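Local coordinates for uncharacterized hypothetical protein (Bacteroides uniformis, PDB 4EIU) that is of unknown function but carries an N-terminal DUF3823 domain of the transthyretin clan, built largely of antiparallel beta strands, at residues 66-74 against 95-103. Sequence-based numbering, arbitrary orientation.
Sequences IFKGEYNVR and GSVNTEISG
Strands 69-74 and 97-101 are antiparallel neighbours in the five-stranded sheet of the N-terminal DUF3823 domain, a family placed in the transthyretin clan. Tyr71 and Thr99 form the central hydrogen-bonded pair, Thr99 N giving a bond of 2.9 Å to Tyr71 O; where Gly69 meets Ile101, the bond from Gly69 N is weak. Side chains alternate between a polar face, with Glu70, Asn72, Asn98 and Glu100, and a largely apolar one, with Tyr71, Val73, Val97, Thr99 and Ile101.

Asn72 organises the polar face, where a planar double donor suits two acceptors on the neighbouring strand. With CG anti to the backbone N (chi1 -180°), its amide reaches over that strand, and ND2 gives one N-H to Ser96 OG at 2.7 Å, the other to Asn98 OD1 at 2.9 Å. Both acceptors lie close to the Asn72 amide plane, although the two asparagine amides are turned 57° apart. Asp94 OD1 also bonds Ser96 OG and probably steadies it as an acceptor. An alanine here would remove the double donor, and would probably leave the Asn98 amide freer to turn and Ser96 OG without its cross-strand mate.

On the other face Ile101 packs between Tyr71 and Ile66. Its CD1 lies 3.7 Å from Tyr71 CD1, the two side chains crossing at about a right angle, while Ile101 CG2 meets Ile66 CG2 at 3.8 Å. Tyr71 OH bonds Phe67 O in the ring plane, fixing the phenol beside the isoleucine. Branched aliphatic Ile101 and Val73 suit a face packed on Ile12 of strand 10-18.

Just beyond the Gly69 end, the bent Lys68 chain brings NZ to Glu100 OE2 (3.1 Å), a weak salt bridge, and weakly to Ser102 OG. The lysine charge probably offsets that of Glu100, whose OE1 is 4.8 Å from Glu70 OE2. One face is thus held by polar bonds, the other mainly by apolar contact.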
ATOM      1  N   ILE A  66      -9.212  -2.581  22.485  1.00 50.55           N
ATOM      2  CA  ILE A  66      -9.787  -1.212  22.377  1.00 50.60           C
ATOM      3  C   ILE A  66     -10.648  -0.921  23.611  1.00 51.60           C
ATOM      4  O   ILE A  66     -11.495  -1.749  24.013  1.00 54.70           O
ATOM      5  CB  ILE A  66     -10.647  -0.999  21.108  1.00 50.17           C
ATOM      6  CG1 ILE A  66      -9.948  -1.453  19.830  1.00 48.89           C
ATOM      7  CG2 ILE A  66     -11.046   0.484  20.969  1.00 47.06           C
ATOM      8  CD1 ILE A  66      -8.604  -0.853  19.613  1.00 46.64           C
ATOM      9  N   PHE A  67     -10.395   0.200  24.286  1.00 54.76           N
ATOM     10  CA  PHE A  67     -11.321   0.647  25.355  1.00 57.85           C
ATOM     11  C   PHE A  67     -12.648   1.092  24.746  1.00 55.57           C
ATOM     12  O   PHE A  67     -12.639   1.884  23.789  1.00 59.18           O
ATOM     13  CB  PHE A  67     -10.770   1.845  26.102  1.00 64.47           C
ATOM     14  CG  PHE A  67      -9.605   1.543  26.989  1.00 61.40           C
ATOM     15  CD1 PHE A  67      -9.786   0.870  28.199  1.00 70.00           C
ATOM     16  CD2 PHE A  67      -8.332   2.041  26.681  1.00 64.69           C
ATOM     17  CE1 PHE A  67      -8.710   0.625  29.039  1.00 73.28           C
ATOM     18  CE2 PHE A  67      -7.250   1.799  27.529  1.00 75.28           C
ATOM     19  CZ  PHE A  67      -7.444   1.098  28.707  1.00 71.99           C
ATOM     20  N   LYS A  68     -13.768   0.640  25.310  1.00 57.59           N
ATOM     21  CA  LYS A  68     -15.106   0.954  24.766  1.00 61.79           C
ATOM     22  C   LYS A  68     -15.237   2.461  24.718  1.00 60.89           C
ATOM     23  O   LYS A  68     -14.900   3.126  25.692  1.00 69.07           O
ATOM     24  CB  LYS A  68     -16.217   0.349  25.639  1.00 63.91           C
ATOM     25  CG  LYS A  68     -17.654   0.530  25.133  1.00 69.75           C
ATOM     26  CD  LYS A  68     -18.673  -0.165  26.044  1.00 80.37           C
ATOM     27  CE  LYS A  68     -19.998   0.600  26.159  1.00 93.04           C
ATOM     28  NZ  LYS A  68     -20.783   0.630  24.886  1.00 86.82           N
ATOM     29  N   GLY A  69     -15.665   2.992  23.575  1.00 60.72           N
ATOM     30  CA  GLY A  69     -15.985   4.406  23.472  1.00 64.77           C
ATOM     31  C   GLY A  69     -16.126   4.834  22.033  1.00 60.13           C
ATOM     32  O   GLY A  69     -16.292   4.001  21.167  1.00 58.08           O
ATOM     33  N   GLU A  70     -16.072   6.142  21.806  1.00 61.34           N
ATOM     34  CA  GLU A  70     -16.221   6.730  20.487  1.00 55.87           C
ATOM     35  C   GLU A  70     -14.861   7.094  19.935  1.00 55.46           C
ATOM     36  O   GLU A  70     -14.056   7.738  20.616  1.00 55.42           O
ATOM     37  CB  GLU A  70     -17.064   8.018  20.564  1.00 65.55           C
ATOM     38  CG  GLU A  70     -18.485   7.823  21.074  1.00 76.75           C
ATOM     39  CD  GLU A  70     -19.492   7.498  19.975  1.00101.29           C
ATOM     40  OE1 GLU A  70     -19.199   7.737  18.773  1.00 97.08           O
ATOM     41  OE2 GLU A  70     -20.598   7.021  20.324  1.00107.63           O
ATOM     42  N   TYR A  71     -14.647   6.758  18.676  1.00 49.26           N
ATOM     43  CA  TYR A  71     -13.322   6.846  18.076  1.00 47.74           C
ATOM     44  C   TYR A  71     -13.381   7.471  16.707  1.00 46.82           C
ATOM     45  O   TYR A  71     -14.351   7.271  15.966  1.00 50.86           O
ATOM     46  CB  TYR A  71     -12.696   5.443  17.945  1.00 47.08           C
ATOM     47  CG  TYR A  71     -12.179   4.896  19.269  1.00 46.90           C
ATOM     48  CD1 TYR A  71     -13.013   4.221  20.126  1.00 51.37           C
ATOM     49  CD2 TYR A  71     -10.851   5.102  19.661  1.00 46.62           C
ATOM     50  CE1 TYR A  71     -12.544   3.727  21.344  1.00 52.38           C
ATOM     51  CE2 TYR A  71     -10.375   4.607  20.875  1.00 48.47           C
ATOM     52  CZ  TYR A  71     -11.229   3.930  21.705  1.00 49.49           C
ATOM     53  OH  TYR A  71     -10.775   3.468  22.915  1.00 50.16           O
ATOM     54  N   ASN A  72     -12.308   8.175  16.374  1.00 44.88           N
ATOM     55  CA  ASN A  72     -11.939   8.471  15.007  1.00 44.45           C
ATOM     56  C   ASN A  72     -10.975   7.374  14.522  1.00 41.88           C
ATOM     57  O   ASN A  72     -10.007   7.028  15.218  1.00 44.60           O
ATOM     58  CB  ASN A  72     -11.249   9.845  14.954  1.00 43.91           C
ATOM     59  CG  ASN A  72     -10.834  10.242  13.555  1.00 44.69           C
ATOM     60  OD1 ASN A  72      -9.646  10.134  13.201  1.00 41.88           O
ATOM     61  ND2 ASN A  72     -11.794  10.712  12.755  1.00 44.71           N
ATOM     62  N   VAL A  73     -11.235   6.863  13.329  1.00 38.85           N
ATOM     63  CA  VAL A  73     -10.448   5.827  12.719  1.00 40.86           C
ATOM     64  C   VAL A  73      -9.915   6.416  11.420  1.00 40.49           C
ATOM     65  O   VAL A  73     -10.673   6.729  10.514  1.00 40.55           O
ATOM     66  CB  VAL A  73     -11.280   4.540  12.465  1.00 39.71           C
ATOM     67  CG1 VAL A  73     -10.398   3.439  11.843  1.00 38.06           C
ATOM     68  CG2 VAL A  73     -11.946   4.059  13.794  1.00 40.72           C
ATOM     69  N   ARG A  74      -8.614   6.599  11.362  1.00 37.32           N
ATOM     70  CA  ARG A  74      -7.925   7.184  10.230  1.00 37.30           C
ATOM     71  C   ARG A  74      -6.963   6.170   9.618  1.00 40.19           C
ATOM     72  O   ARG A  74      -6.187   5.577  10.352  1.00 38.87           O
ATOM     73  CB  ARG A  74      -7.107   8.387  10.733  1.00 39.19           C
ATOM     74  CG  ARG A  74      -6.204   8.954   9.652  1.00 38.32           C
ATOM     75  CD  ARG A  74      -5.394  10.161  10.110  1.00 38.65           C
ATOM     76  NE  ARG A  74      -4.409  10.435   9.056  1.00 39.27           N
ATOM     77  CZ  ARG A  74      -3.872  11.624   8.803  1.00 41.42           C
ATOM     78  NH1 ARG A  74      -4.214  12.717   9.512  1.00 43.60           N
ATOM     79  NH2 ARG A  74      -3.003  11.724   7.817  1.00 40.29           N
ATOM     80  N   GLY A  95     -11.956  12.555   5.453  1.00 41.99           N
ATOM     81  CA  GLY A  95     -12.633  11.308   5.072  1.00 44.67           C
ATOM     82  C   GLY A  95     -12.329  10.139   5.999  1.00 47.97           C
ATOM     83  O   GLY A  95     -12.572   9.009   5.627  1.00 48.59           O
ATOM     84  N   SER A  96     -11.820  10.416   7.200  1.00 42.82           N
ATOM     85  CA  SER A  96     -11.731   9.414   8.279  1.00 48.19           C
ATOM     86  C   SER A  96     -13.135   9.064   8.777  1.00 47.96           C
ATOM     87  O   SER A  96     -14.090   9.723   8.425  1.00 49.54           O
ATOM     88  CB  SER A  96     -10.857   9.930   9.415  1.00 42.43           C
ATOM     89  OG  SER A  96     -11.433  11.029  10.128  1.00 45.35           O
ATOM     90  N   VAL A  97     -13.258   8.034   9.617  1.00 44.53           N
ATOM     91  CA  VAL A  97     -14.565   7.477  10.008  1.00 47.43           C
ATOM     92  C   VAL A  97     -14.695   7.728  11.497  1.00 50.73           C
ATOM     93  O   VAL A  97     -13.738   7.510  12.237  1.00 46.32           O
ATOM     94  CB  VAL A  97     -14.596   5.949   9.723  1.00 47.98           C
ATOM     95  CG1 VAL A  97     -15.745   5.252  10.456  1.00 50.49           C
ATOM     96  CG2 VAL A  97     -14.636   5.684   8.225  1.00 55.05           C
ATOM     97  N   ASN A  98     -15.843   8.204  11.959  1.00 44.16           N
ATOM     98  CA  ASN A  98     -16.108   8.209  13.388  1.00 50.28           C
ATOM     99  C   ASN A  98     -17.085   7.101  13.693  1.00 57.82           C
ATOM    100  O   ASN A  98     -18.088   6.952  13.009  1.00 55.15           O
ATOM    101  CB  ASN A  98     -16.650   9.549  13.857  1.00 57.71           C
ATOM    102  CG  ASN A  98     -15.646  10.673  13.694  1.00 60.58           C
ATOM    103  OD1 ASN A  98     -14.430  10.521  13.959  1.00 55.12           O
ATOM    104  ND2 ASN A  98     -16.143  11.817  13.231  1.00 68.00           N
ATOM    105  N   THR A  99     -16.789   6.299  14.711  1.00 57.65           N
ATOM    106  CA  THR A  99     -17.655   5.185  15.059  1.00 52.59           C
ATOM    107  C   THR A  99     -17.477   4.865  16.521  1.00 52.30           C
ATOM    108  O   THR A  99     -16.385   5.031  17.066  1.00 52.68           O
ATOM    109  CB  THR A  99     -17.324   3.944  14.201  1.00 56.05           C
ATOM    110  OG1 THR A  99     -18.239   2.899  14.513  1.00 59.40           O
ATOM    111  CG2 THR A  99     -15.886   3.422  14.425  1.00 48.37           C
ATOM    112  N   GLU A 100     -18.558   4.427  17.151  1.00 54.17           N
ATOM    113  CA  GLU A 100     -18.480   3.703  18.410  1.00 57.22           C
ATOM    114  C   GLU A 100     -17.642   2.452  18.175  1.00 58.55           C
ATOM    115  O   GLU A 100     -17.746   1.845  17.115  1.00 55.50           O
ATOM    116  CB  GLU A 100     -19.874   3.286  18.883  1.00 62.83           C
ATOM    117  CG  GLU A 100     -19.844   2.554  20.230  1.00 72.17           C
ATOM    118  CD  GLU A 100     -21.200   2.304  20.864  1.00 88.37           C
ATOM    119  OE1 GLU A 100     -22.222   2.460  20.174  1.00 92.43           O
ATOM    120  OE2 GLU A 100     -21.234   1.945  22.064  1.00 86.14           O
ATOM    121  N   ILE A 101     -16.809   2.067  19.144  1.00 59.25           N
ATOM    122  CA  ILE A 101     -16.157   0.738  19.094  1.00 57.28           C
ATOM    123  C   ILE A 101     -16.609  -0.001  20.322  1.00 58.81           C
ATOM    124  O   ILE A 101     -16.299   0.428  21.443  1.00 58.42           O
ATOM    125  CB  ILE A 101     -14.622   0.784  19.007  1.00 53.35           C
ATOM    126  CG1 ILE A 101     -14.205   1.570  17.746  1.00 50.68           C
ATOM    127  CG2 ILE A 101     -14.079  -0.657  18.933  1.00 48.36           C
ATOM    128  CD1 ILE A 101     -12.726   1.685  17.513  1.00 42.28           C
ATOM    129  N   SER A 102     -17.381  -1.073  20.099  1.00 56.40           N
ATOM    130  CA  SER A 102     -18.108  -1.807  21.170  1.00 61.44           C
ATOM    131  C   SER A 102     -18.369  -3.232  20.701  1.00 62.89           C
ATOM    132  O   SER A 102     -18.820  -3.423  19.581  1.00 60.71           O
ATOM    133  CB  SER A 102     -19.459  -1.146  21.392  1.00 60.82           C
ATOM    134  OG  SER A 102     -20.060  -1.624  22.557  1.00 69.37           O
ATOM    135  N   GLY A 103     -18.105  -4.240  21.532  1.00 65.35           N
ATOM    136  CA  GLY A 103     -18.195  -5.641  21.059  1.00 56.21           C
ATOM    137  C   GLY A 103     -17.175  -5.843  19.947  1.00 59.21           C
ATOM    138  O   GLY A 103     -15.985  -5.587  20.152  1.00 56.83           O
TER